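Local coordinates for aclacinomycin-N/aclacinomycin-A oxidase (Streptomyces galilaeus, PDB 2IPI), which oxidises the terminal sugar of aclacinomycin antibiotics in the last two steps of their biosynthesis, using a bicovalently bound FAD and molecular oxygen, at residues H176-V182 and V222-R228; G365-P371 and D460-F466. All coordinates share one frame; numbering follows the deposited sequence.

Interaction 1 (H176-V182 and V222-R228). With FAD (flavin-adenine dinucleotide), chain F.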
ATOM      1  N   HIS A 176      11.627   9.088   0.905  1.00 13.40           N
ATOM      2  CA  HIS A 176      12.594   9.376  -0.153  1.00 13.31           C
ATOM      3  C   HIS A 176      11.958  10.258  -1.211  1.00 13.50           C
ATOM      4  O   HIS A 176      12.409  10.411  -2.345  1.00 17.37           O
ATOM      5  CB  HIS A 176      13.149   8.069  -0.746  1.00 13.67           C
ATOM      6  CG  HIS A 176      13.842   7.263   0.324  1.00 11.89           C
ATOM      7  ND1 HIS A 176      15.186   7.366   0.604  1.00 13.26           N
ATOM      8  CD2 HIS A 176      13.349   6.349   1.205  1.00  9.75           C
ATOM      9  CE1 HIS A 176      15.493   6.545   1.593  1.00 16.57           C
ATOM     10  NE2 HIS A 176      14.386   5.913   1.985  1.00 12.96           N
ATOM     11  N   LEU A 177      10.843  10.886  -0.842  1.00 14.10           N
ATOM     12  CA  LEU A 177      10.151  11.832  -1.694  1.00 11.77           C
ATOM     13  C   LEU A 177      10.731  13.242  -1.551  1.00 13.59           C
ATOM     14  O   LEU A 177      10.633  13.830  -0.462  1.00 15.40           O
ATOM     15  CB  LEU A 177       8.683  11.937  -1.290  1.00  7.99           C
ATOM     16  CG  LEU A 177       7.674  12.529  -2.246  1.00 12.02           C
ATOM     17  CD1 LEU A 177       7.674  11.858  -3.610  1.00 18.43           C
ATOM     18  CD2 LEU A 177       6.277  12.391  -1.637  1.00  8.33           C
ATOM     19  N   TYR A 178      11.319  13.752  -2.619  1.00 15.67           N
ATOM     20  CA  TYR A 178      11.827  15.117  -2.640  1.00 14.78           C
ATOM     21  C   TYR A 178      10.754  16.087  -3.133  1.00 11.10           C
ATOM     22  O   TYR A 178      10.562  17.144  -2.531  1.00 12.39           O
ATOM     23  CB  TYR A 178      13.072  15.237  -3.529  1.00 15.72           C
ATOM     24  CG  TYR A 178      13.486  16.675  -3.780  1.00 16.31           C
ATOM     25  CD1 TYR A 178      13.358  17.239  -5.043  1.00 20.58           C
ATOM     26  CD2 TYR A 178      14.004  17.455  -2.749  1.00 18.13           C
ATOM     27  CE1 TYR A 178      13.732  18.557  -5.266  1.00 19.52           C
ATOM     28  CE2 TYR A 178      14.380  18.773  -2.962  1.00 20.01           C
ATOM     29  CZ  TYR A 178      14.237  19.304  -4.223  1.00 20.67           C
ATOM     30  OH  TYR A 178      14.611  20.613  -4.448  1.00 29.66           O
ATOM     31  N   ALA A 179      10.052  15.755  -4.220  1.00 10.52           N
ATOM     32  CA  ALA A 179       9.137  16.758  -4.771  1.00 12.47           C
ATOM     33  C   ALA A 179       7.996  16.143  -5.563  1.00 12.17           C
ATOM     34  O   ALA A 179       8.084  15.003  -6.028  1.00 14.48           O
ATOM     35  CB  ALA A 179       9.907  17.721  -5.669  1.00  9.88           C
ATOM     36  N   VAL A 180       6.933  16.927  -5.738  1.00  7.83           N
ATOM     37  CA  VAL A 180       5.817  16.437  -6.540  1.00  7.15           C
ATOM     38  C   VAL A 180       5.261  17.533  -7.439  1.00 11.90           C
ATOM     39  O   VAL A 180       5.110  18.675  -7.000  1.00 11.95           O
ATOM     40  CB  VAL A 180       4.730  15.864  -5.595  1.00 11.73           C
ATOM     41  CG1 VAL A 180       4.164  16.975  -4.725  1.00 14.27           C
ATOM     42  CG2 VAL A 180       3.637  15.154  -6.361  1.00 19.99           C
ATOM     43  N   GLU A 181       4.991  17.159  -8.677  1.00  9.75           N
ATOM     44  CA  GLU A 181       4.307  17.974  -9.674  1.00 12.48           C
ATOM     45  C   GLU A 181       2.846  17.557  -9.721  1.00 12.04           C
ATOM     46  O   GLU A 181       2.561  16.379  -9.922  1.00 11.66           O
ATOM     47  CB  GLU A 181       4.953  17.830 -11.057  1.00 15.78           C
ATOM     48  CG  GLU A 181       6.208  18.629 -11.264  1.00 18.71           C
ATOM     49  CD  GLU A 181       7.293  17.970 -12.085  1.00 21.48           C
ATOM     50  OE1 GLU A 181       7.103  17.320 -13.126  1.00 27.44           O
ATOM     51  OE2 GLU A 181       8.443  18.141 -11.630  1.00 21.29           O
ATOM     52  N   VAL A 182       1.948  18.494  -9.496  1.00 13.71           N
ATOM     53  CA  VAL A 182       0.522  18.257  -9.308  1.00 13.50           C
ATOM     54  C   VAL A 182      -0.339  19.178 -10.162  1.00 16.27           C
ATOM     55  O   VAL A 182       0.059  20.315 -10.453  1.00 15.74           O
ATOM     56  CB  VAL A 182       0.117  18.478  -7.835  1.00 12.44           C
ATOM     57  CG1 VAL A 182      -1.187  17.757  -7.518  1.00  9.71           C
ATOM     58  CG2 VAL A 182       1.216  18.008  -6.892  1.00 12.13           C
ATOM     59  N   VAL A 222      -1.242  14.101  -9.458  1.00 11.88           N
ATOM     60  CA  VAL A 222       0.214  14.066  -9.571  1.00 13.22           C
ATOM     61  C   VAL A 222       0.628  13.709 -10.994  1.00 12.88           C
ATOM     62  O   VAL A 222       0.216  12.706 -11.575  1.00 15.73           O
ATOM     63  CB  VAL A 222       0.816  13.067  -8.579  1.00 11.31           C
ATOM     64  CG1 VAL A 222       2.317  12.947  -8.740  1.00 23.19           C
ATOM     65  CG2 VAL A 222       0.503  13.506  -7.153  1.00 17.87           C
ATOM     66  N   THR A 223       1.493  14.510 -11.595  1.00 10.15           N
ATOM     67  CA  THR A 223       1.918  14.341 -12.975  1.00 10.14           C
ATOM     68  C   THR A 223       3.370  13.849 -13.041  1.00  8.14           C
ATOM     69  O   THR A 223       3.823  13.418 -14.106  1.00  9.47           O
ATOM     70  CB  THR A 223       1.781  15.662 -13.749  1.00 13.30           C
ATOM     71  OG1 THR A 223       2.404  15.581 -15.036  1.00 30.62           O
ATOM     72  CG2 THR A 223       2.519  16.766 -13.008  1.00  1.97           C
ATOM     73  N   ARG A 224       4.047  13.902 -11.913  1.00  9.81           N
ATOM     74  CA  ARG A 224       5.441  13.508 -11.783  1.00  9.39           C
ATOM     75  C   ARG A 224       5.934  13.565 -10.340  1.00  7.97           C
ATOM     76  O   ARG A 224       5.674  14.520  -9.606  1.00 11.97           O
ATOM     77  CB  ARG A 224       6.363  14.406 -12.628  1.00 11.63           C
ATOM     78  CG  ARG A 224       7.815  13.950 -12.533  1.00 13.32           C
ATOM     79  CD  ARG A 224       8.707  14.760 -13.452  1.00 11.84           C
ATOM     80  NE  ARG A 224       8.337  14.560 -14.839  1.00 15.32           N
ATOM     81  CZ  ARG A 224       8.221  15.416 -15.829  1.00 16.02           C
ATOM     82  NH1 ARG A 224       8.462  16.702 -15.630  1.00 22.90           N
ATOM     83  NH2 ARG A 224       7.865  14.969 -17.030  1.00 17.85           N
ATOM     84  N   TYR A 225       6.669  12.547  -9.909  1.00  5.57           N
ATOM     85  CA  TYR A 225       7.235  12.474  -8.585  1.00  5.28           C
ATOM     86  C   TYR A 225       8.764  12.562  -8.654  1.00  7.18           C
ATOM     87  O   TYR A 225       9.251  12.046  -9.663  1.00  8.86           O
ATOM     88  CB  TYR A 225       6.919  11.136  -7.903  1.00 10.29           C
ATOM     89  CG  TYR A 225       5.513  10.806  -7.513  1.00  9.63           C
ATOM     90  CD1 TYR A 225       4.635  10.145  -8.360  1.00 13.85           C
ATOM     91  CD2 TYR A 225       5.058  11.162  -6.241  1.00 13.72           C
ATOM     92  CE1 TYR A 225       3.342   9.854  -7.969  1.00 15.53           C
ATOM     93  CE2 TYR A 225       3.762  10.871  -5.855  1.00 14.33           C
ATOM     94  CZ  TYR A 225       2.913  10.220  -6.711  1.00 13.90           C
ATOM     95  OH  TYR A 225       1.623   9.928  -6.298  1.00 13.43           O
ATOM     96  N   TRP A 226       9.394  13.125  -7.658  1.00 12.82           N
ATOM     97  CA  TRP A 226      10.838  13.265  -7.537  1.00 12.90           C
ATOM     98  C   TRP A 226      11.384  12.562  -6.312  1.00  9.03           C
ATOM     99  O   TRP A 226      10.887  12.789  -5.212  1.00  8.41           O
ATOM    100  CB  TRP A 226      11.293  14.741  -7.594  1.00 13.04           C
ATOM    101  CG  TRP A 226      11.041  15.385  -8.938  1.00 17.70           C
ATOM    102  CD1 TRP A 226       9.862  15.989  -9.290  1.00 19.60           C
ATOM    103  CD2 TRP A 226      11.899  15.527 -10.079  1.00 18.49           C
ATOM    104  NE1 TRP A 226       9.945  16.475 -10.570  1.00 22.05           N
ATOM    105  CE2 TRP A 226      11.187  16.204 -11.086  1.00 20.12           C
ATOM    106  CE3 TRP A 226      13.203  15.128 -10.373  1.00 22.45           C
ATOM    107  CZ2 TRP A 226      11.716  16.506 -12.338  1.00 20.89           C
ATOM    108  CZ3 TRP A 226      13.736  15.427 -11.616  1.00 22.62           C
ATOM    109  CH2 TRP A 226      13.002  16.110 -12.602  1.00 22.57           C
ATOM    110  N   PHE A 227      12.388  11.703  -6.504  1.00  9.17           N
ATOM    111  CA  PHE A 227      12.989  10.999  -5.376  1.00  7.16           C
ATOM    112  C   PHE A 227      14.469  11.297  -5.162  1.00 11.66           C
ATOM    113  O   PHE A 227      15.243  11.345  -6.107  1.00 12.74           O
ATOM    114  CB  PHE A 227      12.860   9.461  -5.557  1.00  8.54           C
ATOM    115  CG  PHE A 227      11.383   9.084  -5.493  1.00  7.87           C
ATOM    116  CD1 PHE A 227      10.649   8.961  -6.655  1.00  9.33           C
ATOM    117  CD2 PHE A 227      10.783   8.889  -4.255  1.00  9.95           C
ATOM    118  CE1 PHE A 227       9.290   8.671  -6.613  1.00  9.28           C
ATOM    119  CE2 PHE A 227       9.427   8.590  -4.215  1.00  7.34           C
ATOM    120  CZ  PHE A 227       8.696   8.476  -5.377  1.00 10.41           C
ATOM    121  N   ARG A 228      14.803  11.447  -3.888  1.00 10.22           N
ATOM    122  CA  ARG A 228      16.144  11.582  -3.381  1.00 10.08           C
ATOM    123  C   ARG A 228      16.141  11.330  -1.880  1.00 10.96           C
ATOM    124  O   ARG A 228      15.319  11.917  -1.167  1.00 13.00           O
ATOM    125  CB  ARG A 228      16.682  12.983  -3.676  1.00 13.57           C
ATOM    126  CG  ARG A 228      18.191  13.073  -3.797  1.00 21.95           C
ATOM    127  CD  ARG A 228      18.775  13.964  -2.720  1.00 24.71           C
ATOM    128  NE  ARG A 228      18.561  15.376  -3.017  1.00 26.37           N
ATOM    129  CZ  ARG A 228      17.540  16.124  -2.637  1.00 28.47           C
ATOM    130  NH1 ARG A 228      16.554  15.601  -1.903  1.00 25.63           N
ATOM    131  NH2 ARG A 228      17.476  17.409  -2.978  1.00 19.89           N
TER
HETATM  132  PA  FAD F 801      -5.411   3.440  -8.742  1.00 11.55           P
HETATM  133  O1A FAD F 801      -6.671   2.815  -8.646  1.00 11.21           O
HETATM  134  O2A FAD F 801      -5.194   4.006 -10.072  1.00  7.64           O
HETATM  135  O5B FAD F 801      -5.242   4.549  -7.639  1.00 10.01           O
HETATM  136  C5B FAD F 801      -5.529   4.329  -6.317  1.00 14.06           C
HETATM  137  C4B FAD F 801      -5.891   5.643  -5.629  1.00 16.68           C
HETATM  138  O4B FAD F 801      -4.961   6.624  -5.997  1.00 14.10           O
HETATM  139  C3B FAD F 801      -7.243   6.183  -6.129  1.00 14.70           C
HETATM  140  O3B FAD F 801      -7.837   6.980  -5.169  1.00  8.81           O
HETATM  141  C2B FAD F 801      -6.850   7.059  -7.306  1.00 12.35           C
HETATM  142  O2B FAD F 801      -7.775   8.054  -7.651  1.00 12.54           O
HETATM  143  C1B FAD F 801      -5.535   7.600  -6.792  1.00 14.94           C
HETATM  144  N9A FAD F 801      -4.638   8.093  -7.856  1.00 15.63           N
HETATM  145  C8A FAD F 801      -4.235   7.425  -8.944  1.00 15.48           C
HETATM  146  N7A FAD F 801      -3.417   8.174  -9.669  1.00 16.20           N
HETATM  147  C5A FAD F 801      -3.315   9.350  -9.050  1.00 15.46           C
HETATM  148  C6A FAD F 801      -2.605  10.509  -9.338  1.00 17.19           C
HETATM  149  N6A FAD F 801      -1.831  10.514 -10.354  1.00 17.31           N
HETATM  150  N1A FAD F 801      -2.678  11.542  -8.515  1.00 11.54           N
HETATM  151  C2A FAD F 801      -3.408  11.438  -7.429  1.00 13.98           C
HETATM  152  N3A FAD F 801      -4.083  10.348  -7.113  1.00 13.08           N
HETATM  153  C4A FAD F 801      -4.060   9.322  -7.909  1.00 14.49           C
HETATM  154  N1  FAD F 801       0.561  -1.391  -1.152  1.00  9.87           N
HETATM  155  C2  FAD F 801       1.674  -1.320  -0.348  1.00 10.62           C
HETATM  156  O2  FAD F 801       1.895  -0.435   0.357  1.00 10.03           O
HETATM  157  N3  FAD F 801       2.564  -2.358  -0.393  1.00 16.41           N
HETATM  158  C4  FAD F 801       2.378  -3.455  -1.216  1.00 15.80           C
HETATM  159  O4  FAD F 801       3.237  -4.288  -1.283  1.00 12.33           O
HETATM  160  C4X FAD F 801       1.252  -3.506  -2.041  1.00 13.96           C
HETATM  161  N5  FAD F 801       1.001  -4.572  -2.853  1.00 11.27           N
HETATM  162  C5X FAD F 801      -0.056  -4.591  -3.704  1.00 16.55           C
HETATM  163  C6  FAD F 801      -0.238  -5.654  -4.591  1.00 17.34           C
HETATM  164  C7  FAD F 801      -1.338  -5.679  -5.398  1.00 15.81           C
HETATM  165  C7M FAD F 801      -1.409  -6.784  -6.399  1.00 19.65           C
HETATM  166  C8  FAD F 801      -2.236  -4.607  -5.418  1.00 11.78           C
HETATM  167  C8M FAD F 801      -3.257  -4.510  -6.529  1.00 12.90           C
HETATM  168  C9  FAD F 801      -2.011  -3.569  -4.541  1.00 12.54           C
HETATM  169  C9A FAD F 801      -0.963  -3.542  -3.656  1.00 16.42           C
HETATM  170  N10 FAD F 801      -0.780  -2.494  -2.773  1.00 15.52           N
HETATM  171  C10 FAD F 801       0.344  -2.451  -2.003  1.00 14.43           C
HETATM  172  C1' FAD F 801      -1.933  -1.682  -2.279  1.00 12.76           C
HETATM  173  C2' FAD F 801      -2.264  -0.429  -3.092  1.00 16.61           C
HETATM  174  O2' FAD F 801      -3.393  -0.455  -3.902  1.00 13.13           O
HETATM  175  C3' FAD F 801      -1.110   0.107  -3.905  1.00 20.06           C
HETATM  176  O3' FAD F 801       0.012   0.355  -3.115  1.00 16.21           O
HETATM  177  C4' FAD F 801      -1.721   1.313  -4.680  1.00 24.00           C
HETATM  178  O4' FAD F 801      -2.842   1.868  -4.121  1.00 21.15           O
HETATM  179  C5' FAD F 801      -2.069   1.161  -6.142  1.00 18.92           C
HETATM  180  O5' FAD F 801      -2.357   2.398  -6.703  1.00 15.33           O
HETATM  181  P   FAD F 801      -2.767   2.394  -8.210  1.00 10.80           P
HETATM  182  O1P FAD F 801      -2.234   3.525  -8.881  1.00  8.88           O
HETATM  183  O2P FAD F 801      -2.356   1.176  -8.758  1.00 17.11           O
HETATM  184  O3P FAD F 801      -4.346   2.353  -8.288  1.00  9.43           O

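Interaction 2 (G365-P371 and D460-F466)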
ATOM      1  N   GLY A 365      -7.155  -3.987   6.776  1.00 12.17           N
ATOM      2  CA  GLY A 365      -5.909  -4.107   7.478  1.00 12.49           C
ATOM      3  C   GLY A 365      -5.828  -3.545   8.871  1.00 10.35           C
ATOM      4  O   GLY A 365      -6.855  -3.162   9.444  1.00 12.38           O
ATOM      5  N   ALA A 366      -4.599  -3.510   9.390  1.00  5.93           N
ATOM      6  CA  ALA A 366      -4.278  -3.019  10.721  1.00  9.50           C
ATOM      7  C   ALA A 366      -2.773  -2.895  10.966  1.00 10.92           C
ATOM      8  O   ALA A 366      -1.947  -3.640  10.433  1.00 14.41           O
ATOM      9  CB  ALA A 366      -4.869  -3.935  11.797  1.00 13.32           C
ATOM     10  N   TYR A 367      -2.395  -1.941  11.805  1.00 12.53           N
ATOM     11  CA  TYR A 367      -1.061  -1.727  12.328  1.00 13.65           C
ATOM     12  C   TYR A 367      -0.971  -2.217  13.777  1.00 13.49           C
ATOM     13  O   TYR A 367      -1.695  -1.705  14.631  1.00 12.60           O
ATOM     14  CB  TYR A 367      -0.669  -0.245  12.310  1.00 14.49           C
ATOM     15  CG  TYR A 367      -0.294   0.320  10.966  1.00 12.59           C
ATOM     16  CD1 TYR A 367       0.943   0.021  10.394  1.00 16.43           C
ATOM     17  CD2 TYR A 367      -1.145   1.152  10.259  1.00 13.83           C
ATOM     18  CE1 TYR A 367       1.288   0.538   9.169  1.00 17.16           C
ATOM     19  CE2 TYR A 367      -0.809   1.677   9.019  1.00 13.61           C
ATOM     20  CZ  TYR A 367       0.421   1.363   8.480  1.00 15.06           C
ATOM     21  OH  TYR A 367       0.804   1.856   7.256  1.00 21.39           O
ATOM     22  N   LEU A 368      -0.124  -3.198  14.091  1.00 10.83           N
ATOM     23  CA  LEU A 368      -0.051  -3.673  15.470  1.00 11.11           C
ATOM     24  C   LEU A 368       1.125  -3.038  16.215  1.00 11.52           C
ATOM     25  O   LEU A 368       2.255  -3.068  15.721  1.00 15.35           O
ATOM     26  CB  LEU A 368       0.111  -5.192  15.581  1.00 12.05           C
ATOM     27  CG  LEU A 368      -0.867  -6.096  14.837  1.00 15.42           C
ATOM     28  CD1 LEU A 368      -0.522  -7.577  15.003  1.00 11.92           C
ATOM     29  CD2 LEU A 368      -2.292  -5.842  15.285  1.00 11.68           C
ATOM     30  N   ARG A 369       0.886  -2.518  17.405  1.00 15.18           N
ATOM     31  CA  ARG A 369       1.964  -2.000  18.235  0.59 15.80           C
ATOM     32  C   ARG A 369       2.553  -3.078  19.133  1.00 14.81           C
ATOM     33  O   ARG A 369       3.720  -2.997  19.525  1.00 19.91           O
ATOM     34  CB  ARG A 369       1.494  -0.851  19.118  0.59 17.81           C
ATOM     35  CG  ARG A 369       1.593   0.523  18.483  0.59 20.39           C
ATOM     36  CD  ARG A 369       1.177   1.579  19.513  0.59 21.58           C
ATOM     37  NE  ARG A 369       2.352   2.200  20.120  0.59 23.21           N
ATOM     38  CZ  ARG A 369       2.458   2.522  21.414  0.59 23.45           C
ATOM     39  NH1 ARG A 369       1.467   2.243  22.327  0.59 28.07           N
ATOM     40  NH2 ARG A 369       3.596   3.095  21.809  0.59 20.10           N
ATOM     41  N   LYS A 370       1.717  -4.059  19.444  1.00 13.21           N
ATOM     42  CA  LYS A 370       2.078  -5.217  20.255  1.00 13.34           C
ATOM     43  C   LYS A 370       1.408  -6.464  19.683  1.00 16.08           C
ATOM     44  O   LYS A 370       0.425  -6.349  18.948  1.00 15.55           O
ATOM     45  CB  LYS A 370       1.657  -5.015  21.707  1.00 15.26           C
ATOM     46  CG  LYS A 370       2.408  -3.944  22.463  1.00 15.27           C
ATOM     47  CD  LYS A 370       1.559  -3.256  23.532  1.00 17.45           C
ATOM     48  CE  LYS A 370       1.826  -3.685  24.953  1.00 18.23           C
ATOM     49  NZ  LYS A 370       2.460  -2.667  25.841  1.00 19.86           N
ATOM     50  N   PRO A 371       1.913  -7.656  19.990  1.00 16.22           N
ATOM     51  CA  PRO A 371       1.389  -8.873  19.354  1.00 17.29           C
ATOM     52  C   PRO A 371      -0.103  -9.079  19.610  1.00 16.39           C
ATOM     53  O   PRO A 371      -0.666  -8.438  20.495  1.00 18.51           O
ATOM     54  CB  PRO A 371       2.175  -9.978  20.063  1.00 18.24           C
ATOM     55  CG  PRO A 371       3.423  -9.321  20.540  1.00 16.46           C
ATOM     56  CD  PRO A 371       2.971  -7.950  20.963  1.00 15.14           C
ATOM     57  N   ASP A 460      -2.468   1.555  22.968  1.00 18.88           N
ATOM     58  CA  ASP A 460      -1.191   0.945  23.292  1.00 20.32           C
ATOM     59  C   ASP A 460      -0.941  -0.339  22.509  1.00 18.43           C
ATOM     60  O   ASP A 460       0.150  -0.909  22.579  1.00 21.58           O
ATOM     61  CB  ASP A 460      -1.081   0.633  24.796  1.00 22.28           C
ATOM     62  CG  ASP A 460       0.386   0.409  25.156  1.00 25.85           C
ATOM     63  OD1 ASP A 460       0.849  -0.761  25.175  1.00 30.19           O
ATOM     64  OD2 ASP A 460       1.075   1.425  25.399  1.00 25.20           O
ATOM     65  N   ARG A 461      -1.948  -0.807  21.773  1.00 14.72           N
ATOM     66  CA  ARG A 461      -1.838  -2.079  21.084  1.00 16.10           C
ATOM     67  C   ARG A 461      -1.825  -1.984  19.565  1.00 15.51           C
ATOM     68  O   ARG A 461      -1.212  -2.859  18.952  1.00 14.73           O
ATOM     69  CB  ARG A 461      -2.988  -3.015  21.510  1.00 15.65           C
ATOM     70  CG  ARG A 461      -2.736  -3.568  22.922  1.00 13.87           C
ATOM     71  CD  ARG A 461      -3.404  -4.932  23.064  1.00 14.52           C
ATOM     72  NE  ARG A 461      -2.508  -6.044  22.779  1.00 14.99           N
ATOM     73  CZ  ARG A 461      -1.553  -6.537  23.549  1.00 13.62           C
ATOM     74  NH1 ARG A 461      -1.314  -6.008  24.737  1.00 15.71           N
ATOM     75  NH2 ARG A 461      -0.839  -7.570  23.093  1.00 15.62           N
ATOM     76  N   THR A 462      -2.469  -0.982  18.984  1.00 12.35           N
ATOM     77  CA  THR A 462      -2.487  -0.802  17.543  1.00 16.21           C
ATOM     78  C   THR A 462      -2.247   0.671  17.176  1.00 16.30           C
ATOM     79  O   THR A 462      -2.161   1.507  18.061  1.00 15.74           O
ATOM     80  CB  THR A 462      -3.792  -1.242  16.858  1.00 16.11           C
ATOM     81  OG1 THR A 462      -4.722  -0.152  16.763  1.00 25.01           O
ATOM     82  CG2 THR A 462      -4.480  -2.345  17.650  1.00 23.67           C
ATOM     83  N   GLU A 463      -2.145   0.953  15.887  1.00 15.08           N
ATOM     84  CA  GLU A 463      -1.977   2.308  15.366  1.00 13.12           C
ATOM     85  C   GLU A 463      -2.916   2.551  14.190  1.00 15.03           C
ATOM     86  O   GLU A 463      -2.612   3.275  13.236  1.00 16.76           O
ATOM     87  CB  GLU A 463      -0.527   2.522  14.926  1.00 10.69           C
ATOM     88  CG  GLU A 463       0.350   3.126  15.988  1.00 11.56           C
ATOM     89  CD  GLU A 463       1.627   3.768  15.499  1.00 12.86           C
ATOM     90  OE1 GLU A 463       1.833   4.953  15.845  1.00 13.53           O
ATOM     91  OE2 GLU A 463       2.401   3.112  14.780  1.00 11.93           O
ATOM     92  N   GLY A 464      -4.086   1.913  14.244  1.00 15.78           N
ATOM     93  CA  GLY A 464      -5.101   2.147  13.229  1.00 13.16           C
ATOM     94  C   GLY A 464      -4.905   1.289  12.004  1.00 14.07           C
ATOM     95  O   GLY A 464      -4.425   0.153  12.044  1.00 13.68           O
ATOM     96  N   THR A 465      -5.287   1.845  10.845  1.00 12.85           N
ATOM     97  CA  THR A 465      -5.040   1.056   9.618  1.00 12.22           C
ATOM     98  C   THR A 465      -4.404   1.946   8.558  1.00 12.77           C
ATOM     99  O   THR A 465      -4.082   3.088   8.900  1.00 10.89           O
ATOM    100  CB  THR A 465      -6.313   0.324   9.185  1.00 11.86           C
ATOM    101  OG1 THR A 465      -6.060  -0.362   7.952  1.00 11.74           O
ATOM    102  CG2 THR A 465      -7.482   1.257   8.952  1.00  9.94           C
ATOM    103  N   PHE A 466      -4.179   1.462   7.356  1.00 12.67           N
ATOM    104  CA  PHE A 466      -3.357   2.035   6.289  1.00 14.49           C
ATOM    105  C   PHE A 466      -4.172   2.632   5.165  1.00 11.67           C
ATOM    106  O   PHE A 466      -5.037   1.927   4.643  1.00  9.93           O
ATOM    107  CB  PHE A 466      -2.495   0.889   5.745  1.00 13.40           C
ATOM    108  CG  PHE A 466      -1.522   1.179   4.630  1.00 15.42           C
ATOM    109  CD1 PHE A 466      -0.760   2.334   4.622  1.00 18.06           C
ATOM    110  CD2 PHE A 466      -1.382   0.286   3.585  1.00 13.94           C
ATOM    111  CE1 PHE A 466       0.130   2.583   3.593  1.00 17.58           C
ATOM    112  CE2 PHE A 466      -0.491   0.516   2.553  1.00 14.85           C
ATOM    113  CZ  PHE A 466       0.271   1.666   2.561  1.00 16.81           C
TER
HETATM  114  O   HOH W   1      -8.247  -1.012   6.302  1.00  5.34           O
HETATM  115  O   HOH W   2      -2.154  -5.765  19.177  1.00 10.83           O

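Interaction 1 (H176-V182 and V222-R228)
Trp226 O accepts two backbone N-H groups, Tyr178 N at 2.8 Å and Ala179 N at 3.2 Å, both arriving from the same face of its carbonyl plane. This double acceptance marks a classic beta bulge. Further backbone bonds join Trp226 N to Ala179 O, Arg228 N to His176 O and, almost straight at 174°, Glu181 N to Arg224 O. Thr223 N donates to Glu181 O, and because Thr223 and Arg224 both face Glu181 the register slips a second time, in another classic bulge.

Among the polar side chains, Glu181 divides its carboxylate. OE1 forms a salt bridge with Arg224 NH1 at 2.9 Å, the carboxylate and guanidinium planes standing 84° apart, while OE2 takes the indole NE1 of Trp226 at the ring edge, at a doubtfully short 2.5 Å. At the first bulge, Arg228 sets NH2 over one face of the Tyr178 ring in an off-centre cation-pi contact, with CZ 4.3 Å from the ring centroid.

These are neighbouring strands of the five-stranded antiparallel sheet of the PCMH-type FAD-binding domain, flanked by strands 120-123 and 191-197. On the sheet face of Leu177, Val180 and Tyr225 the contacts are apolar. Val180 CG2, anti to its own N (CG1 being at chi1 64°), meets Val222 CG1 at 3.5 Å. Leu177 CD1 lies at the edge of the Tyr225 ring, whose hydroxyl bonds to Gly155 O, and also touches Phe227 CE2.

The Val222 backbone also binds the adenine of FAD: its N donates to N1A at 3.1 Å and its O accepts from N6A at 3.2 Å.

Interaction 2 (G365-P371 and D460-F466)
Arg461 O is gripped by two successive backbone N-H groups, Arg369 N at 2.6 Å and Lys370 N at 3.2 Å. Both come from the same face of the carbonyl plane, with Arg369 N standing 45° out of it. The side chain of Arg461 returns the grip: NH2 donates to Pro371 O at 2.7 Å, the acceptor lying close to the guanidinium plane, while Lys370 CB lies over one guanidinium face near the rim.

Asp460 joins a salt-bridge network. Its OD1 is met by Lys370 NZ at 2.6 Å, nearly along the C-O axis. The link from OD2 to Arg369 NH1 is weak and, since Arg369 has a second conformer, doubtful; Asp417 also pairs with Arg369.

Further along, Tyr367 N donates to Gly464 O at 2.9 Å and Tyr367 O accepts from Glu463 N at 3.0 Å. With CG placed beside the backbone N (chi1 -76°), the Tyr367 ring runs along the loop, turning its edge to Thr465 O and bringing CE2 to 3.8 Å from Phe466 CB. Its hydroxyl bonds to Lys421, which makes a cation-pi contact with Phe466.

A single beta bridge, Leu368 with Thr462, joins the loop 460-466 to edge strand 360-368 of the seven-stranded antiparallel sheet, and Phe466 carries this loop into the FAD pocket, next to FAD-binding Asn468 and proton acceptor Tyr469.

Overall arrangement
From the N terminus, the chain first reaches interaction 1, where strand 177-185 pairs with strand 221-227 and closes a loop of 39 residues holding strand 191-197 and helix 205-210. Only after that does interaction 2 open: strand 360-368 meets residues 460-466 across 88 intervening residues, among them strands 391-398 and 420-428 and helix 434-448. The two loops therefore follow in series, neither nesting nor crossing. The centres of interactions 1 and 2 lie about 28 Å apart and the nearest atoms of interactions 1 and 2 about 12 Å, without touching. FAD spans the separation: Val222 of interaction 1 holds its adenine within the FAD-binding domain, while Phe466 of interaction 2 reaches the cofactor from the side of the seven-stranded sheet.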